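Local coordinates for protein 2-polyprenyl-6-methoxyphenol hydroxylase-like FAD-dependent oxidoreductase (Streptomyces sp. NRRL 11266, PDB 6UI5) that binds flavin-adenine dinucleotide and belongs to a family of FAD-dependent oxidoreductases, at residues D183-Q195 with L241-K254. Residues are numbered along the deposited sequence; the frame is centred on the assembly and turned at random.
Unlike the reference sequence in segment 183-195: Pro193 (reference Arg).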
ATOM      1  N   ASP A 183      31.722  -5.961  15.004  1.00 88.31           N
ATOM      2  CA  ASP A 183      32.338  -7.281  14.891  1.00 79.75           C
ATOM      3  C   ASP A 183      32.927  -7.726  16.228  1.00 87.58           C
ATOM      4  O   ASP A 183      33.863  -7.105  16.750  1.00 80.03           O
ATOM      5  CB  ASP A 183      33.413  -7.303  13.810  1.00 79.41           C
ATOM      6  CG  ASP A 183      32.954  -6.609  12.514  1.00 87.75           C
ATOM      7  OD1 ASP A 183      32.261  -7.277  11.717  1.00 88.22           O
ATOM      8  OD2 ASP A 183      33.322  -5.437  12.267  1.00 85.83           O
ATOM      9  N   VAL A 184      32.388  -8.793  16.773  1.00 92.15           N
ATOM     10  CA  VAL A 184      32.989  -9.486  17.903  1.00 94.57           C
ATOM     11  C   VAL A 184      33.977 -10.515  17.376  1.00 99.55           C
ATOM     12  O   VAL A 184      33.802 -11.078  16.297  1.00 97.63           O
ATOM     13  CB  VAL A 184      31.911 -10.153  18.789  1.00 92.29           C
ATOM     14  CG1 VAL A 184      30.874  -9.140  19.220  1.00 95.09           C
ATOM     15  CG2 VAL A 184      31.272 -11.332  18.047  1.00 94.04           C
ATOM     16  N   ALA A 185      35.041 -10.758  18.132  1.00102.69           N
ATOM     17  CA  ALA A 185      35.757 -12.008  17.966  1.00106.55           C
ATOM     18  C   ALA A 185      35.132 -13.050  18.872  1.00105.55           C
ATOM     19  O   ALA A 185      34.710 -12.762  19.991  1.00 94.64           O
ATOM     20  CB  ALA A 185      37.243 -11.884  18.263  1.00101.22           C
ATOM     21  N   ILE A 186      35.053 -14.265  18.355  1.00107.92           N
ATOM     22  CA  ILE A 186      34.221 -15.296  18.942  1.00119.52           C
ATOM     23  C   ILE A 186      34.449 -16.525  18.084  1.00131.67           C
ATOM     24  O   ILE A 186      34.566 -16.420  16.856  1.00127.73           O
ATOM     25  CB  ILE A 186      32.739 -14.854  19.002  1.00114.61           C
ATOM     26  CG1 ILE A 186      31.963 -15.695  19.999  1.00108.11           C
ATOM     27  CG2 ILE A 186      32.077 -14.922  17.645  1.00108.46           C
ATOM     28  CD1 ILE A 186      32.685 -15.787  21.261  1.00101.95           C
ATOM     29  N   ASN A 187      34.595 -17.681  18.722  1.00147.12           N
ATOM     30  CA  ASN A 187      34.696 -18.938  17.998  1.00150.81           C
ATOM     31  C   ASN A 187      33.567 -18.995  16.967  1.00147.91           C
ATOM     32  O   ASN A 187      32.615 -18.213  17.048  1.00146.43           O
ATOM     33  CB  ASN A 187      34.649 -20.090  19.012  1.00155.25           C
ATOM     34  CG  ASN A 187      35.082 -21.413  18.431  1.00158.14           C
ATOM     35  OD1 ASN A 187      35.472 -21.504  17.269  1.00158.37           O
ATOM     36  ND2 ASN A 187      35.025 -22.456  19.252  1.00160.32           N
ATOM     37  N   ARG A 188      33.635 -19.887  15.983  1.00148.06           N
ATOM     38  CA  ARG A 188      32.508 -20.048  15.070  1.00145.88           C
ATOM     39  C   ARG A 188      31.819 -21.390  15.264  1.00151.89           C
ATOM     40  O   ARG A 188      30.650 -21.432  15.664  1.00147.00           O
ATOM     41  CB  ARG A 188      32.947 -19.871  13.607  1.00136.91           C
ATOM     42  CG  ARG A 188      31.823 -20.069  12.583  1.00124.84           C
ATOM     43  CD  ARG A 188      32.078 -19.263  11.310  1.00123.74           C
ATOM     44  NE  ARG A 188      31.608 -19.938  10.098  1.00127.11           N
ATOM     45  CZ  ARG A 188      32.371 -20.202   9.038  1.00127.27           C
ATOM     46  NH1 ARG A 188      31.851 -20.825   7.986  1.00126.76           N
ATOM     47  NH2 ARG A 188      33.648 -19.837   9.022  1.00125.76           N
ATOM     48  N   GLU A 189      32.530 -22.491  15.008  1.00167.68           N
ATOM     49  CA  GLU A 189      31.962 -23.831  15.084  1.00176.44           C
ATOM     50  C   GLU A 189      31.246 -24.047  16.408  1.00180.66           C
ATOM     51  O   GLU A 189      31.882 -24.197  17.459  1.00180.84           O
ATOM     52  CB  GLU A 189      33.045 -24.896  14.877  1.00181.81           C
ATOM     53  CG  GLU A 189      33.292 -25.277  13.413  1.00183.62           C
ATOM     54  CD  GLU A 189      32.429 -26.438  12.936  1.00186.69           C
ATOM     55  OE1 GLU A 189      32.968 -27.345  12.267  1.00188.09           O
ATOM     56  OE2 GLU A 189      31.215 -26.448  13.230  1.00188.10           O
ATOM     57  N   ASP A 190      29.915 -24.007  16.351  1.00184.79           N
ATOM     58  CA  ASP A 190      29.017 -24.395  17.432  1.00193.45           C
ATOM     59  C   ASP A 190      29.025 -23.417  18.602  1.00205.26           C
ATOM     60  O   ASP A 190      28.657 -23.785  19.721  1.00222.85           O
ATOM     61  CB  ASP A 190      29.327 -25.813  17.924  1.00193.79           C
ATOM     62  CG  ASP A 190      28.078 -26.656  18.086  1.00190.07           C
ATOM     63  OD1 ASP A 190      28.114 -27.630  18.874  1.00190.27           O
ATOM     64  OD2 ASP A 190      27.060 -26.336  17.429  1.00184.95           O
ATOM     65  N   VAL A 191      29.433 -22.174  18.370  1.00188.74           N
ATOM     66  CA  VAL A 191      29.248 -21.098  19.335  1.00172.20           C
ATOM     67  C   VAL A 191      28.452 -20.046  18.574  1.00152.41           C
ATOM     68  O   VAL A 191      28.521 -18.838  18.831  1.00142.92           O
ATOM     69  CB  VAL A 191      30.604 -20.612  19.859  1.00170.69           C
ATOM     70  CG1 VAL A 191      31.388 -20.262  18.714  1.00167.41           C
ATOM     71  CG2 VAL A 191      30.469 -19.440  20.800  1.00169.73           C
ATOM     72  N   ALA A 192      27.721 -20.525  17.593  1.00141.19           N
ATOM     73  CA  ALA A 192      26.692 -19.809  16.873  1.00141.43           C
ATOM     74  C   ALA A 192      25.583 -20.823  16.643  1.00142.67           C
ATOM     75  O   ALA A 192      25.758 -21.772  15.872  1.00144.25           O
ATOM     76  CB  ALA A 192      27.227 -19.229  15.563  1.00139.55           C
ATOM     77  N   PRO A 193      24.475 -20.703  17.357  1.00139.24           N
ATOM     78  CA  PRO A 193      23.381 -21.680  17.232  1.00136.34           C
ATOM     79  C   PRO A 193      22.182 -21.128  16.483  1.00133.71           C
ATOM     80  O   PRO A 193      22.145 -21.069  15.263  1.00135.79           O
ATOM     81  CB  PRO A 193      23.021 -21.967  18.693  1.00137.58           C
ATOM     82  CG  PRO A 193      23.366 -20.667  19.419  1.00133.84           C
ATOM     83  CD  PRO A 193      24.498 -20.037  18.671  1.00134.73           C
ATOM     84  N   GLU A 194      21.147 -20.813  17.269  1.00138.20           N
ATOM     85  CA  GLU A 194      20.109 -19.869  16.868  1.00141.71           C
ATOM     86  C   GLU A 194      20.715 -18.636  16.221  1.00140.03           C
ATOM     87  O   GLU A 194      20.260 -18.198  15.156  1.00143.78           O
ATOM     88  CB  GLU A 194      19.300 -19.426  18.093  1.00147.67           C
ATOM     89  CG  GLU A 194      18.622 -20.507  18.909  1.00155.77           C
ATOM     90  CD  GLU A 194      19.622 -21.420  19.605  1.00162.46           C
ATOM     91  OE1 GLU A 194      19.635 -22.620  19.267  1.00165.81           O
ATOM     92  OE2 GLU A 194      20.420 -20.942  20.436  1.00165.53           O
ATOM     93  N   GLN A 195      21.775 -18.091  16.832  1.00133.53           N
ATOM     94  CA  GLN A 195      22.305 -16.764  16.530  1.00123.64           C
ATOM     95  C   GLN A 195      22.955 -16.719  15.154  1.00116.47           C
ATOM     96  O   GLN A 195      23.705 -15.789  14.842  1.00110.01           O
ATOM     97  CB  GLN A 195      23.291 -16.339  17.620  1.00116.80           C
ATOM     98  CG  GLN A 195      22.892 -16.742  19.047  1.00112.71           C
ATOM     99  CD  GLN A 195      24.084 -16.843  20.000  1.00107.41           C
ATOM    100  OE1 GLN A 195      25.210 -17.174  19.584  1.00101.38           O
ATOM    101  NE2 GLN A 195      23.832 -16.598  21.301  1.00106.15           N
ATOM    102  N   LEU A 241      26.267  -5.838  24.682  1.00 88.88           N
ATOM    103  CA  LEU A 241      25.791  -6.712  23.614  1.00 91.97           C
ATOM    104  C   LEU A 241      25.370  -8.069  24.154  1.00106.49           C
ATOM    105  O   LEU A 241      24.326  -8.600  23.753  1.00115.20           O
ATOM    106  CB  LEU A 241      26.867  -6.891  22.541  1.00 89.94           C
ATOM    107  CG  LEU A 241      26.631  -8.072  21.596  1.00 87.97           C
ATOM    108  CD1 LEU A 241      25.369  -7.849  20.772  1.00 84.03           C
ATOM    109  CD2 LEU A 241      27.785  -8.215  20.648  1.00 77.58           C
ATOM    110  N   GLY A 242      26.189  -8.659  25.032  1.00105.61           N
ATOM    111  CA  GLY A 242      25.789  -9.900  25.672  1.00 97.55           C
ATOM    112  C   GLY A 242      24.375  -9.826  26.207  1.00 95.23           C
ATOM    113  O   GLY A 242      23.555 -10.719  25.977  1.00 89.38           O
ATOM    114  N   ASP A 243      24.059  -8.729  26.895  1.00 96.93           N
ATOM    115  CA  ASP A 243      22.711  -8.540  27.411  1.00101.65           C
ATOM    116  C   ASP A 243      21.695  -8.525  26.283  1.00 94.28           C
ATOM    117  O   ASP A 243      20.685  -9.236  26.329  1.00 93.16           O
ATOM    118  CB  ASP A 243      22.637  -7.243  28.218  1.00108.68           C
ATOM    119  CG  ASP A 243      23.335  -7.350  29.555  1.00116.71           C
ATOM    120  OD1 ASP A 243      24.349  -8.077  29.651  1.00111.29           O
ATOM    121  OD2 ASP A 243      22.851  -6.716  30.517  1.00124.46           O
ATOM    122  N   ALA A 244      21.954  -7.724  25.254  1.00 95.79           N
ATOM    123  CA  ALA A 244      20.982  -7.567  24.180  1.00102.49           C
ATOM    124  C   ALA A 244      20.763  -8.875  23.426  1.00103.86           C
ATOM    125  O   ALA A 244      19.634  -9.190  23.027  1.00104.78           O
ATOM    126  CB  ALA A 244      21.439  -6.465  23.229  1.00108.25           C
ATOM    127  N   VAL A 245      21.826  -9.653  23.227  1.00101.06           N
ATOM    128  CA  VAL A 245      21.697 -10.918  22.503  1.00103.34           C
ATOM    129  C   VAL A 245      20.851 -11.904  23.292  1.00109.30           C
ATOM    130  O   VAL A 245      19.941 -12.539  22.745  1.00112.27           O
ATOM    131  CB  VAL A 245      23.085 -11.491  22.174  1.00105.92           C
ATOM    132  CG1 VAL A 245      23.008 -12.996  21.961  1.00107.66           C
ATOM    133  CG2 VAL A 245      23.624 -10.824  20.934  1.00102.32           C
ATOM    134  N   LYS A 246      21.130 -12.038  24.590  1.00109.51           N
ATOM    135  CA  LYS A 246      20.337 -12.940  25.414  1.00107.92           C
ATOM    136  C   LYS A 246      18.842 -12.688  25.236  1.00112.45           C
ATOM    137  O   LYS A 246      18.082 -13.616  24.946  1.00118.88           O
ATOM    138  CB  LYS A 246      20.740 -12.827  26.885  1.00108.29           C
ATOM    139  CG  LYS A 246      19.975 -13.798  27.787  1.00107.68           C
ATOM    140  CD  LYS A 246      20.848 -14.388  28.879  1.00112.25           C
ATOM    141  CE  LYS A 246      21.650 -13.310  29.608  1.00115.14           C
ATOM    142  NZ  LYS A 246      22.881 -13.837  30.262  1.00112.86           N
ATOM    143  N   ARG A 247      18.397 -11.435  25.361  1.00110.23           N
ATOM    144  CA  ARG A 247      16.958 -11.217  25.258  1.00112.56           C
ATOM    145  C   ARG A 247      16.439 -11.484  23.850  1.00108.92           C
ATOM    146  O   ARG A 247      15.282 -11.893  23.695  1.00108.22           O
ATOM    147  CB  ARG A 247      16.555  -9.809  25.714  1.00120.21           C
ATOM    148  CG  ARG A 247      17.622  -8.733  25.687  1.00124.31           C
ATOM    149  CD  ARG A 247      17.004  -7.377  26.056  1.00122.58           C
ATOM    150  NE  ARG A 247      18.011  -6.366  26.379  1.00121.68           N
ATOM    151  CZ  ARG A 247      18.417  -5.421  25.537  1.00116.59           C
ATOM    152  NH1 ARG A 247      19.342  -4.540  25.914  1.00118.12           N
ATOM    153  NH2 ARG A 247      17.897  -5.357  24.317  1.00104.79           N
ATOM    154  N   LEU A 248      17.265 -11.290  22.818  1.00105.19           N
ATOM    155  CA  LEU A 248      16.766 -11.512  21.462  1.00100.39           C
ATOM    156  C   LEU A 248      16.835 -12.987  21.078  1.00106.53           C
ATOM    157  O   LEU A 248      15.805 -13.613  20.801  1.00114.35           O
ATOM    158  CB  LEU A 248      17.527 -10.647  20.452  1.00 90.56           C
ATOM    159  CG  LEU A 248      17.459  -9.131  20.675  1.00 85.06           C
ATOM    160  CD1 LEU A 248      18.056  -8.360  19.519  1.00 79.86           C
ATOM    161  CD2 LEU A 248      16.028  -8.683  20.932  1.00 85.72           C
ATOM    162  N   THR A 249      18.041 -13.567  21.067  1.00103.25           N
ATOM    163  CA  THR A 249      18.164 -14.962  20.656  1.00102.53           C
ATOM    164  C   THR A 249      17.644 -15.923  21.725  1.00107.29           C
ATOM    165  O   THR A 249      17.155 -17.007  21.392  1.00113.63           O
ATOM    166  CB  THR A 249      19.618 -15.291  20.308  1.00105.70           C
ATOM    167  OG1 THR A 249      19.702 -16.631  19.803  1.00110.54           O
ATOM    168  CG2 THR A 249      20.482 -15.215  21.536  1.00107.80           C
ATOM    169  N   GLY A 250      17.724 -15.554  23.002  1.00103.32           N
ATOM    170  CA  GLY A 250      17.367 -16.443  24.090  1.00107.43           C
ATOM    171  C   GLY A 250      18.545 -17.115  24.769  1.00109.04           C
ATOM    172  O   GLY A 250      18.429 -17.524  25.928  1.00110.00           O
ATOM    173  N   LYS A 251      19.667 -17.245  24.081  1.00112.87           N
ATOM    174  CA  LYS A 251      20.890 -17.787  24.644  1.00116.43           C
ATOM    175  C   LYS A 251      21.902 -16.659  24.815  1.00118.98           C
ATOM    176  O   LYS A 251      21.626 -15.501  24.500  1.00115.93           O
ATOM    177  CB  LYS A 251      21.425 -18.905  23.749  1.00118.17           C
ATOM    178  CG  LYS A 251      20.794 -20.266  24.004  1.00122.07           C
ATOM    179  CD  LYS A 251      21.575 -21.344  23.271  1.00128.10           C
ATOM    180  CE  LYS A 251      21.627 -22.655  24.049  1.00132.08           C
ATOM    181  NZ  LYS A 251      22.663 -23.585  23.491  1.00129.94           N
ATOM    182  N   GLU A 252      23.091 -16.983  25.316  1.00122.17           N
ATOM    183  CA  GLU A 252      24.131 -15.966  25.377  1.00120.04           C
ATOM    184  C   GLU A 252      25.328 -16.351  24.524  1.00109.41           C
ATOM    185  O   GLU A 252      25.664 -17.527  24.368  1.00115.15           O
ATOM    186  CB  GLU A 252      24.594 -15.666  26.803  1.00133.24           C
ATOM    187  CG  GLU A 252      25.371 -14.350  26.843  1.00144.75           C
ATOM    188  CD  GLU A 252      25.447 -13.727  28.208  1.00155.89           C
ATOM    189  OE1 GLU A 252      25.875 -12.557  28.290  1.00158.61           O
ATOM    190  OE2 GLU A 252      25.081 -14.401  29.193  1.00164.69           O
ATOM    191  N   LEU A 253      25.961 -15.311  23.991  1.00100.00           N
ATOM    192  CA  LEU A 253      27.092 -15.411  23.088  1.00 98.75           C
ATOM    193  C   LEU A 253      28.368 -15.624  23.892  1.00108.56           C
ATOM    194  O   LEU A 253      28.658 -14.852  24.809  1.00106.01           O
ATOM    195  CB  LEU A 253      27.153 -14.115  22.281  1.00 96.07           C
ATOM    196  CG  LEU A 253      28.256 -13.719  21.328  1.00 99.06           C
ATOM    197  CD1 LEU A 253      27.893 -14.213  19.932  1.00100.45           C
ATOM    198  CD2 LEU A 253      28.345 -12.207  21.371  1.00 97.81           C
ATOM    199  N   LYS A 254      29.142 -16.653  23.544  1.00126.01           N
ATOM    200  CA  LYS A 254      30.304 -17.043  24.344  1.00146.67           C
ATOM    201  C   LYS A 254      31.440 -16.032  24.190  1.00161.41           C
ATOM    202  O   LYS A 254      32.602 -16.417  24.019  1.00176.35           O
ATOM    203  CB  LYS A 254      30.751 -18.456  23.943  1.00152.20           C
ATOM    204  CG  LYS A 254      31.653 -19.199  24.927  1.00156.88           C
ATOM    205  CD  LYS A 254      32.054 -20.560  24.354  1.00158.75           C
ATOM    206  CE  LYS A 254      32.914 -20.398  23.101  1.00160.02           C
ATOM    207  NZ  LYS A 254      32.934 -21.610  22.231  1.00160.55           N
TER
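Against the branched antiparallel sheet of this flavoprotein, the end of strand 176-185 and the loop after it pack along helix 238-249, from Leu241 to Thr249, and on the chain that follows, with Gln195 and Thr249 touching at one end and Val191 and Lys254 at the other. Gln195 lies between the last turns of the helix and the chain leaving it: its CG is 3.3 Å from Thr249 OG1. CG stands anti to the carbonyl carbon (chi1 -38°), and the extended chain beyond carries NE2 between Val245 CG1, at 3.8 Å, and Glu252 C, at 3.6 Å. Glu194 bends at chi2 and crosses Lys251 at about a right angle; its OE2 rests 3.1 Å from the aliphatic CD, while the opposite charges of OE2 and NZ stay 4.6 Å apart, probably a modest attraction. Val191, which closes a type II beta turn begun at Arg188, crosses Lys254 at about a right angle, its CG2 3.3 Å from Lys254 CB and its CB 3.5 Å from Lys254 NZ. Deeper, Val184 CG1 meets Leu241 CD2 at 3.5 Å. In the sheet, Leu241 also touches Val219 and Leu261, Leu253 touches Met217, and Phe207 of strand 206-211 meets both Gln195 and Val245.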